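Local coordinates for hypothetical protein AF2198 (Archaeoglobus fulgidus, PDB 1OI0), which is a zinc-binding JAB1/MPN domain protein that is probably a metallopeptidase, of a family linked to deubiquitination at the proteasome, at residues A[4-10]-A[35-40]; A[71-77]-A[96-101]. All coordinates share one frame. Numbering follows the deposited sequence.

The example illustrates how one mixed sheet can carry plain packing at one place and a metal site at another. Contact 1 closes first along the chain, pairing strand 5-6 and the start of helix 8-21 with strand 36-42; contact 2 follows, joining the adjacent strands 64-72 and 93-98, which helix 81-89 connects. All four strands belong to the same sheet, with strand 27-32 standing between strands 36-42 and 64-72. The contacts lie on opposite sides of the chain's centre, their own centres about 19 Å apart and their nearest atoms about 8 Å apart, without touching. Residues 71-77 supply a zinc ligand, whereas residues 4-10 and 35-40 join the short first strand to strand 36-42.

Contact 1. Residues A[4-10]-A[35-40]; sequences MKISRGL and DVMDEL
Leu10 lays its side chain across residues 37-40: in the tp rotamer (chi1 -173°, chi2 63°), its CD2 lies 3.8 Å from Met37 CB and its CD1 3.4 Å from Leu40 CG. Before it, extended residues 5-6 run parallel to residues 36-37, with Lys5 opposite Val36 (CA-CA 4.6 Å) and Ile6 opposite Met37 (CA-CA 4.5 Å). Three backbone hydrogen bonds fix this register: Lys5 N to Asp35 O (3.1 Å), Met37 N to Lys5 O (2.8 Å) and Ser7 N to Met37 O (3.0 Å). Lys5 and Val36 project from one face of the sheet, Ile6 and Met37 from the other. There Ile6 CG1 is 4.0 Å from Met37 CB, while Met37, with chi1 m and chi2 t, brings its CE within 3.7 Å of Met4 CG. At the Met4 end of the pair, Lys5 NZ forms a salt bridge with Asp35 OD2 at 2.7 Å; Gly1 O and Ser3 O also accept from it. The strand then turns straight into a helix. Ser7 is its N-cap, and with chi1 at 69° its OG accepts from Leu10 N at 3.0 Å; a water 2.6 Å from Ser7 OG also donates weakly to Asp38 O at 3.4 Å. This is local sheet packing, a short parallel strand leading directly into a capped helix. Across the other edge of strand 36-42, Asp38 and Glu39 both face Ser31 in a classic beta bulge. Strand 5-6 sits between strand 36-42 and strand 119-120. Met37 and Leu40 both touch Leu30 of strand 27-32; in strand 64-72 Met37 meets Phe66 and Leu40 meets Val69, while Met4 packs on Tyr93 of strand 93-98.

Contact 2. Residues A[71-77]-A[96-101]; sequences SHPSPSC and IVCYPY. With ZN (zinc ion), chain E; 144 (tris-hydroxymethyl-methyl-ammonium), chain F.
Two parallel strand ends are aligned here with Ser71 opposite Val97 (CA-CA 4.7 Å) and His72 opposite Cys98 (CA-CA 4.6 Å). Backbone hydrogen bonds set the register: His72 N donates to Val97 O at 2.8 Å, and Tyr99 N to His72 O at 3.1 Å, with a weak second bond to Ser74 O at 3.4 Å. Beyond the strands, residues 73-77 loop back over residues 96-99, and a cis peptide before Pro100 leads into a turn closed by Tyr101 N to Cys98 O at 2.7 Å. The covalent tie is the disulfide Cys77 SG-Cys98 SG, 2.0 Å, with chi3 -97° and Cys98 chi1 at 48°. Strands 64-72 and 93-98 are the two parallel strands of a beta-alpha-beta unit connected through helix 81-89, and the zinc site of this JAB1/MPN domain lies at the end of the first. In the metal coordination, His72 NE2 binds zinc at 2.1 Å alongside His70 and Asp83, and O2 of the bound tris-hydroxymethyl-methyl-ammonium reaches the zinc at 2.3 Å. With chi1 at -76°, the His72 ring is anchored by ND1, which donates to Ser76 O at 2.7 Å. Nonpolar packing adds a CH-pi contact: Ile96 CG2 sits 3.7 Å from the His72 ring centroid over one face, with C3 of the ligand over the opposite face. On the side of the sheet bearing Ser71 and Val97, Ser71 CB meets Val97 CG2 at 3.3 Å. Of two waters, one joins Ser71 OG (2.7 Å), which also bonds Phe26 N, to Tyr101 OH (2.8 Å); another donates to Pro75 O (3.2 Å) and Tyr99 O (2.6 Å).

Contact 1. Residues A[4-10]-A[35-40]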
ATOM      1  N   MET A   4      12.706   2.287  -3.101  1.00 21.41           N
ATOM      2  CA  MET A   4      11.881   2.735  -1.994  1.00 23.34           C
ATOM      3  C   MET A   4      11.906   1.618  -0.960  1.00 21.36           C
ATOM      4  O   MET A   4      12.115   0.445  -1.296  1.00 20.55           O
ATOM      5  CB  MET A   4      10.448   3.004  -2.459  1.00 25.25           C
ATOM      6  CG  MET A   4       9.485   3.388  -1.342  1.00 27.43           C
ATOM      7  SD  MET A   4      10.051   4.756  -0.301  1.00 30.19           S
ATOM      8  CE  MET A   4       9.954   6.100  -1.456  1.00 35.28           C
ATOM      9  N   LYS A   5      11.709   1.989   0.297  1.00 22.08           N
ATOM     10  CA  LYS A   5      11.724   1.028   1.384  1.00 21.43           C
ATOM     11  C   LYS A   5      10.461   1.169   2.211  1.00 22.82           C
ATOM     12  O   LYS A   5       9.789   2.198   2.161  1.00 23.46           O
ATOM     13  CB  LYS A   5      12.947   1.270   2.269  1.00 24.41           C
ATOM     14  CG  LYS A   5      14.267   1.180   1.520  1.00 24.22           C
ATOM     15  CD  LYS A   5      15.427   1.701   2.353  1.00 21.60           C
ATOM     16  CE  LYS A   5      16.739   1.576   1.589  1.00 22.41           C
ATOM     17  NZ  LYS A   5      16.692   2.310   0.290  1.00 21.90           N
ATOM     18  N   ILE A   6      10.142   0.125   2.963  1.00 20.88           N
ATOM     19  CA  ILE A   6       8.973   0.137   3.827  1.00 20.17           C
ATOM     20  C   ILE A   6       9.366  -0.557   5.119  1.00 20.82           C
ATOM     21  O   ILE A   6      10.067  -1.569   5.097  1.00 23.11           O
ATOM     22  CB  ILE A   6       7.765  -0.589   3.180  1.00 19.50           C
ATOM     23  CG1 ILE A   6       6.544  -0.460   4.094  1.00 20.74           C
ATOM     24  CG2 ILE A   6       8.098  -2.058   2.913  1.00 19.01           C
ATOM     25  CD1 ILE A   6       5.247  -0.930   3.457  1.00 20.13           C
ATOM     26  N   SER A   7       8.938  -0.004   6.247  1.00 22.34           N
ATOM     27  CA  SER A   7       9.267  -0.596   7.530  1.00 23.72           C
ATOM     28  C   SER A   7       8.394  -1.819   7.764  1.00 24.87           C
ATOM     29  O   SER A   7       7.242  -1.865   7.329  1.00 24.95           O
ATOM     30  CB  SER A   7       9.054   0.416   8.657  1.00 23.77           C
ATOM     31  OG  SER A   7       7.676   0.698   8.842  1.00 26.66           O
ATOM     32  N   ARG A   8       8.948  -2.818   8.439  1.00 25.81           N
ATOM     33  CA  ARG A   8       8.192  -4.028   8.730  1.00 27.45           C
ATOM     34  C   ARG A   8       7.020  -3.646   9.625  1.00 25.73           C
ATOM     35  O   ARG A   8       5.960  -4.268   9.582  1.00 27.59           O
ATOM     36  CB  ARG A   8       9.078  -5.054   9.444  1.00 28.16           C
ATOM     37  CG  ARG A   8       8.335  -6.297   9.910  1.00 32.97           C
ATOM     38  CD  ARG A   8       7.785  -7.097   8.741  1.00 37.43           C
ATOM     39  NE  ARG A   8       8.848  -7.602   7.875  1.00 40.48           N
ATOM     40  CZ  ARG A   8       8.641  -8.337   6.787  1.00 40.96           C
ATOM     41  NH1 ARG A   8       7.407  -8.656   6.422  1.00 41.69           N
ATOM     42  NH2 ARG A   8       9.669  -8.750   6.058  1.00 42.74           N
ATOM     43  N   GLY A   9       7.223  -2.609  10.432  1.00 26.04           N
ATOM     44  CA  GLY A   9       6.181  -2.149  11.330  1.00 26.24           C
ATOM     45  C   GLY A   9       4.975  -1.621  10.583  1.00 25.22           C
ATOM     46  O   GLY A   9       3.839  -1.836  11.002  1.00 27.23           O
ATOM     47  N   LEU A  10       5.218  -0.922   9.478  1.00 24.63           N
ATOM     48  CA  LEU A  10       4.124  -0.373   8.686  1.00 20.78           C
ATOM     49  C   LEU A  10       3.385  -1.489   7.956  1.00 22.55           C
ATOM     50  O   LEU A  10       2.160  -1.442   7.830  1.00 20.30           O
ATOM     51  CB  LEU A  10       4.644   0.648   7.671  1.00 22.32           C
ATOM     52  CG  LEU A  10       3.539   1.393   6.914  1.00 22.19           C
ATOM     53  CD1 LEU A  10       2.721   2.198   7.911  1.00 24.67           C
ATOM     54  CD2 LEU A  10       4.136   2.313   5.854  1.00 22.70           C
ATOM     55  N   ASP A  35      13.547   7.985   2.488  1.00 44.18           N
ATOM     56  CA  ASP A  35      13.189   6.990   1.485  1.00 42.42           C
ATOM     57  C   ASP A  35      12.545   5.765   2.118  1.00 38.46           C
ATOM     58  O   ASP A  35      12.679   4.651   1.610  1.00 39.84           O
ATOM     59  CB  ASP A  35      14.439   6.567   0.711  1.00 43.32           C
ATOM     60  CG  ASP A  35      15.420   5.797   1.572  1.00 43.19           C
ATOM     61  OD1 ASP A  35      15.680   6.236   2.713  1.00 41.80           O
ATOM     62  OD2 ASP A  35      15.933   4.757   1.108  1.00 44.57           O
ATOM     63  N   VAL A  36      11.841   5.970   3.226  1.00 34.96           N
ATOM     64  CA  VAL A  36      11.189   4.864   3.912  1.00 29.97           C
ATOM     65  C   VAL A  36       9.718   5.133   4.220  1.00 29.14           C
ATOM     66  O   VAL A  36       9.371   6.155   4.814  1.00 27.14           O
ATOM     67  CB  VAL A  36      11.908   4.531   5.245  1.00 29.56           C
ATOM     68  CG1 VAL A  36      11.201   3.380   5.947  1.00 28.05           C
ATOM     69  CG2 VAL A  36      13.360   4.170   4.978  1.00 31.49           C
ATOM     70  N   MET A  37       8.861   4.211   3.797  1.00 27.00           N
ATOM     71  CA  MET A  37       7.432   4.318   4.066  1.00 24.54           C
ATOM     72  C   MET A  37       7.281   3.796   5.489  1.00 23.14           C
ATOM     73  O   MET A  37       7.556   2.628   5.748  1.00 22.42           O
ATOM     74  CB  MET A  37       6.621   3.412   3.129  1.00 22.36           C
ATOM     75  CG  MET A  37       6.876   3.593   1.642  1.00 25.14           C
ATOM     76  SD  MET A  37       6.046   2.312   0.653  1.00 24.91           S
ATOM     77  CE  MET A  37       5.829   3.164  -0.888  1.00 29.05           C
ATOM     78  N   ASP A  38       6.855   4.649   6.414  1.00 25.34           N
ATOM     79  CA  ASP A  38       6.694   4.208   7.794  1.00 26.31           C
ATOM     80  C   ASP A  38       5.527   4.882   8.502  1.00 25.93           C
ATOM     81  O   ASP A  38       5.377   4.758   9.718  1.00 27.05           O
ATOM     82  CB  ASP A  38       7.981   4.461   8.581  1.00 30.13           C
ATOM     83  CG  ASP A  38       8.453   5.897   8.476  1.00 32.36           C
ATOM     84  OD1 ASP A  38       7.634   6.813   8.689  1.00 36.29           O
ATOM     85  OD2 ASP A  38       9.649   6.112   8.186  1.00 38.12           O
ATOM     86  N   GLU A  39       4.708   5.594   7.736  1.00 26.77           N
ATOM     87  CA  GLU A  39       3.552   6.292   8.285  1.00 28.58           C
ATOM     88  C   GLU A  39       2.363   6.143   7.344  1.00 28.18           C
ATOM     89  O   GLU A  39       2.532   5.874   6.158  1.00 26.61           O
ATOM     90  CB  GLU A  39       3.871   7.778   8.463  1.00 33.88           C
ATOM     91  CG  GLU A  39       4.909   8.077   9.530  1.00 38.54           C
ATOM     92  CD  GLU A  39       4.342   7.986  10.932  1.00 44.32           C
ATOM     93  OE1 GLU A  39       3.839   6.907  11.308  1.00 46.91           O
ATOM     94  OE2 GLU A  39       4.400   9.000  11.659  1.00 47.86           O
ATOM     95  N   LEU A  40       1.162   6.320   7.881  1.00 27.34           N
ATOM     96  CA  LEU A  40      -0.043   6.215   7.073  1.00 28.16           C
ATOM     97  C   LEU A  40      -0.964   7.402   7.275  1.00 27.99           C
ATOM     98  O   LEU A  40      -1.137   7.887   8.393  1.00 32.08           O
ATOM     99  CB  LEU A  40      -0.828   4.944   7.421  1.00 28.01           C
ATOM    100  CG  LEU A  40      -0.255   3.577   7.048  1.00 27.71           C
ATOM    101  CD1 LEU A  40      -1.221   2.492   7.508  1.00 28.10           C
ATOM    102  CD2 LEU A  40      -0.038   3.495   5.549  1.00 27.12           C
TER
HETATM  103  O   HOH W   1       7.328   2.241  10.910  1.00 44.29           O

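Contact 2. Residues A[71-77]-A[96-101]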
ATOM      1  N   SER A  71      -6.586  -2.690   0.205  1.00 15.38           N
ATOM      2  CA  SER A  71      -6.719  -4.136   0.289  1.00 14.56           C
ATOM      3  C   SER A  71      -7.803  -4.723  -0.608  1.00 14.44           C
ATOM      4  O   SER A  71      -8.742  -4.036  -1.015  1.00 15.68           O
ATOM      5  CB  SER A  71      -6.990  -4.551   1.741  1.00 17.02           C
ATOM      6  OG  SER A  71      -8.253  -4.087   2.183  1.00 17.21           O
ATOM      7  N   HIS A  72      -7.638  -6.008  -0.915  1.00 14.42           N
ATOM      8  CA  HIS A  72      -8.582  -6.770  -1.723  1.00 17.12           C
ATOM      9  C   HIS A  72      -9.098  -7.904  -0.846  1.00 18.10           C
ATOM     10  O   HIS A  72      -8.313  -8.663  -0.277  1.00 18.02           O
ATOM     11  CB  HIS A  72      -7.890  -7.380  -2.942  1.00 15.34           C
ATOM     12  CG  HIS A  72      -7.605  -6.402  -4.036  1.00 14.41           C
ATOM     13  ND1 HIS A  72      -6.889  -6.744  -5.163  1.00 16.45           N
ATOM     14  CD2 HIS A  72      -7.951  -5.102  -4.190  1.00 15.71           C
ATOM     15  CE1 HIS A  72      -6.806  -5.698  -5.964  1.00 17.65           C
ATOM     16  NE2 HIS A  72      -7.442  -4.690  -5.396  1.00 18.49           N
ATOM     17  N   PRO A  73     -10.425  -8.033  -0.720  1.00 18.40           N
ATOM     18  CA  PRO A  73     -11.025  -9.089   0.098  1.00 19.36           C
ATOM     19  C   PRO A  73     -10.938 -10.454  -0.574  1.00 20.03           C
ATOM     20  O   PRO A  73     -11.204 -11.485   0.045  1.00 19.60           O
ATOM     21  CB  PRO A  73     -12.458  -8.603   0.285  1.00 17.98           C
ATOM     22  CG  PRO A  73     -12.727  -7.888  -0.993  1.00 19.20           C
ATOM     23  CD  PRO A  73     -11.455  -7.098  -1.206  1.00 17.46           C
ATOM     24  N   SER A  74     -10.573 -10.452  -1.852  1.00 22.25           N
ATOM     25  CA  SER A  74     -10.408 -11.696  -2.589  1.00 25.56           C
ATOM     26  C   SER A  74      -8.917 -12.018  -2.518  1.00 25.30           C
ATOM     27  O   SER A  74      -8.101 -11.154  -2.189  1.00 26.79           O
ATOM     28  CB  SER A  74     -10.849 -11.533  -4.047  1.00 28.08           C
ATOM     29  OG  SER A  74      -9.945 -10.719  -4.770  1.00 33.30           O
ATOM     30  N   PRO A  75      -8.535 -13.263  -2.827  1.00 26.39           N
ATOM     31  CA  PRO A  75      -7.119 -13.639  -2.773  1.00 26.89           C
ATOM     32  C   PRO A  75      -6.219 -13.147  -3.911  1.00 27.49           C
ATOM     33  O   PRO A  75      -5.212 -13.781  -4.222  1.00 31.30           O
ATOM     34  CB  PRO A  75      -7.180 -15.164  -2.696  1.00 27.84           C
ATOM     35  CG  PRO A  75      -8.395 -15.479  -3.509  1.00 28.49           C
ATOM     36  CD  PRO A  75      -9.389 -14.445  -3.035  1.00 26.67           C
ATOM     37  N   SER A  76      -6.564 -12.018  -4.522  1.00 24.67           N
ATOM     38  CA  SER A  76      -5.756 -11.483  -5.618  1.00 24.76           C
ATOM     39  C   SER A  76      -5.107 -10.152  -5.260  1.00 24.05           C
ATOM     40  O   SER A  76      -5.786  -9.207  -4.861  1.00 25.11           O
ATOM     41  CB  SER A  76      -6.614 -11.300  -6.873  1.00 24.88           C
ATOM     42  OG  SER A  76      -5.854 -10.725  -7.926  1.00 26.63           O
ATOM     43  N   CYS A  77      -3.787 -10.082  -5.397  1.00 23.55           N
ATOM     44  CA  CYS A  77      -3.064  -8.853  -5.099  1.00 21.33           C
ATOM     45  C   CYS A  77      -2.693  -8.150  -6.402  1.00 22.48           C
ATOM     46  O   CYS A  77      -1.855  -7.252  -6.420  1.00 23.95           O
ATOM     47  CB  CYS A  77      -1.803  -9.164  -4.291  1.00 22.22           C
ATOM     48  SG  CYS A  77      -1.929  -9.067  -2.469  1.00 24.32           S
ATOM     49  N   ILE A  96      -0.836  -3.146  -2.805  1.00 15.42           N
ATOM     50  CA  ILE A  96      -2.109  -3.852  -2.728  1.00 15.97           C
ATOM     51  C   ILE A  96      -1.864  -5.041  -1.814  1.00 17.10           C
ATOM     52  O   ILE A  96      -0.898  -5.786  -2.003  1.00 18.05           O
ATOM     53  CB  ILE A  96      -2.586  -4.408  -4.091  1.00 15.39           C
ATOM     54  CG1 ILE A  96      -2.910  -3.262  -5.052  1.00 16.61           C
ATOM     55  CG2 ILE A  96      -3.832  -5.283  -3.885  1.00 16.70           C
ATOM     56  CD1 ILE A  96      -3.432  -3.733  -6.393  1.00 19.01           C
ATOM     57  N   VAL A  97      -2.709  -5.199  -0.801  1.00 17.24           N
ATOM     58  CA  VAL A  97      -2.597  -6.337   0.098  1.00 17.82           C
ATOM     59  C   VAL A  97      -3.868  -7.120  -0.182  1.00 19.49           C
ATOM     60  O   VAL A  97      -4.875  -6.543  -0.585  1.00 19.06           O
ATOM     61  CB  VAL A  97      -2.516  -5.914   1.593  1.00 17.04           C
ATOM     62  CG1 VAL A  97      -1.304  -5.025   1.809  1.00 16.07           C
ATOM     63  CG2 VAL A  97      -3.776  -5.199   2.014  1.00 19.17           C
ATOM     64  N   CYS A  98      -3.828  -8.430   0.021  1.00 17.12           N
ATOM     65  CA  CYS A  98      -4.989  -9.250  -0.291  1.00 19.86           C
ATOM     66  C   CYS A  98      -5.213 -10.363   0.720  1.00 20.78           C
ATOM     67  O   CYS A  98      -4.309 -10.737   1.466  1.00 18.52           O
ATOM     68  CB  CYS A  98      -4.795  -9.850  -1.690  1.00 20.43           C
ATOM     69  SG  CYS A  98      -3.139 -10.602  -1.882  1.00 25.41           S
ATOM     70  N   TYR A  99      -6.434 -10.882   0.734  1.00 20.31           N
ATOM     71  CA  TYR A  99      -6.801 -11.977   1.620  1.00 21.88           C
ATOM     72  C   TYR A  99      -5.818 -13.123   1.356  1.00 20.36           C
ATOM     73  O   TYR A  99      -5.439 -13.362   0.212  1.00 22.32           O
ATOM     74  CB  TYR A  99      -8.222 -12.432   1.287  1.00 18.03           C
ATOM     75  CG  TYR A  99      -8.753 -13.497   2.208  1.00 19.59           C
ATOM     76  CD1 TYR A  99      -9.247 -13.168   3.468  1.00 19.17           C
ATOM     77  CD2 TYR A  99      -8.722 -14.841   1.836  1.00 22.09           C
ATOM     78  CE1 TYR A  99      -9.698 -14.146   4.338  1.00 20.30           C
ATOM     79  CE2 TYR A  99      -9.168 -15.834   2.702  1.00 20.74           C
ATOM     80  CZ  TYR A  99      -9.653 -15.477   3.951  1.00 18.58           C
ATOM     81  OH  TYR A  99     -10.073 -16.448   4.828  1.00 22.19           O
ATOM     82  N   PRO A 100      -5.420 -13.876   2.397  1.00 20.51           N
ATOM     83  CA  PRO A 100      -5.752 -13.830   3.827  1.00 22.20           C
ATOM     84  C   PRO A 100      -4.977 -12.798   4.646  1.00 21.83           C
ATOM     85  O   PRO A 100      -4.997 -12.833   5.878  1.00 21.18           O
ATOM     86  CB  PRO A 100      -5.444 -15.250   4.279  1.00 22.81           C
ATOM     87  CG  PRO A 100      -4.221 -15.555   3.493  1.00 21.70           C
ATOM     88  CD  PRO A 100      -4.586 -15.056   2.104  1.00 21.06           C
ATOM     89  N   TYR A 101      -4.282 -11.899   3.958  1.00 22.04           N
ATOM     90  CA  TYR A 101      -3.520 -10.843   4.613  1.00 19.46           C
ATOM     91  C   TYR A 101      -2.364 -11.366   5.459  1.00 22.03           C
ATOM     92  O   TYR A 101      -2.083 -10.822   6.527  1.00 22.49           O
ATOM     93  CB  TYR A 101      -4.437  -9.993   5.496  1.00 20.33           C
ATOM     94  CG  TYR A 101      -5.746  -9.611   4.845  1.00 19.21           C
ATOM     95  CD1 TYR A 101      -5.781  -8.782   3.724  1.00 19.58           C
ATOM     96  CD2 TYR A 101      -6.954 -10.081   5.357  1.00 16.63           C
ATOM     97  CE1 TYR A 101      -6.994  -8.430   3.127  1.00 15.19           C
ATOM     98  CE2 TYR A 101      -8.166  -9.738   4.773  1.00 17.60           C
ATOM     99  CZ  TYR A 101      -8.181  -8.915   3.663  1.00 14.74           C
ATOM    100  OH  TYR A 101      -9.388  -8.571   3.098  1.00 16.93           O
TER
HETATM  101 ZN    ZN E 201      -7.844  -2.852  -6.231  1.00 17.89          ZN
HETATM  102  C1  144 F 202      -9.448  -4.011  -7.949  1.00 16.54           C
HETATM  103  N   144 F 202     -10.757  -3.740  -7.367  1.00 24.61           N
HETATM  104  C2  144 F 202     -10.668  -2.491  -6.545  1.00 23.64           C
HETATM  105  O2  144 F 202      -9.875  -2.096  -5.524  1.00 19.12           O
HETATM  106  C3  144 F 202     -11.131  -4.993  -6.590  1.00 26.10           C
HETATM  107  O3  144 F 202     -12.410  -4.912  -5.936  1.00 27.90           O
HETATM  108  C4  144 F 202     -11.645  -3.477  -8.523  1.00 25.40           C
HETATM  109  O4  144 F 202     -11.401  -2.479  -9.744  1.00 25.13           O
HETATM  110  O   HOH W   2     -10.040  -6.113   1.860  1.00 14.81           O
HETATM  111  O   HOH W   3      -3.811 -14.495  -1.484  1.00 31.48           O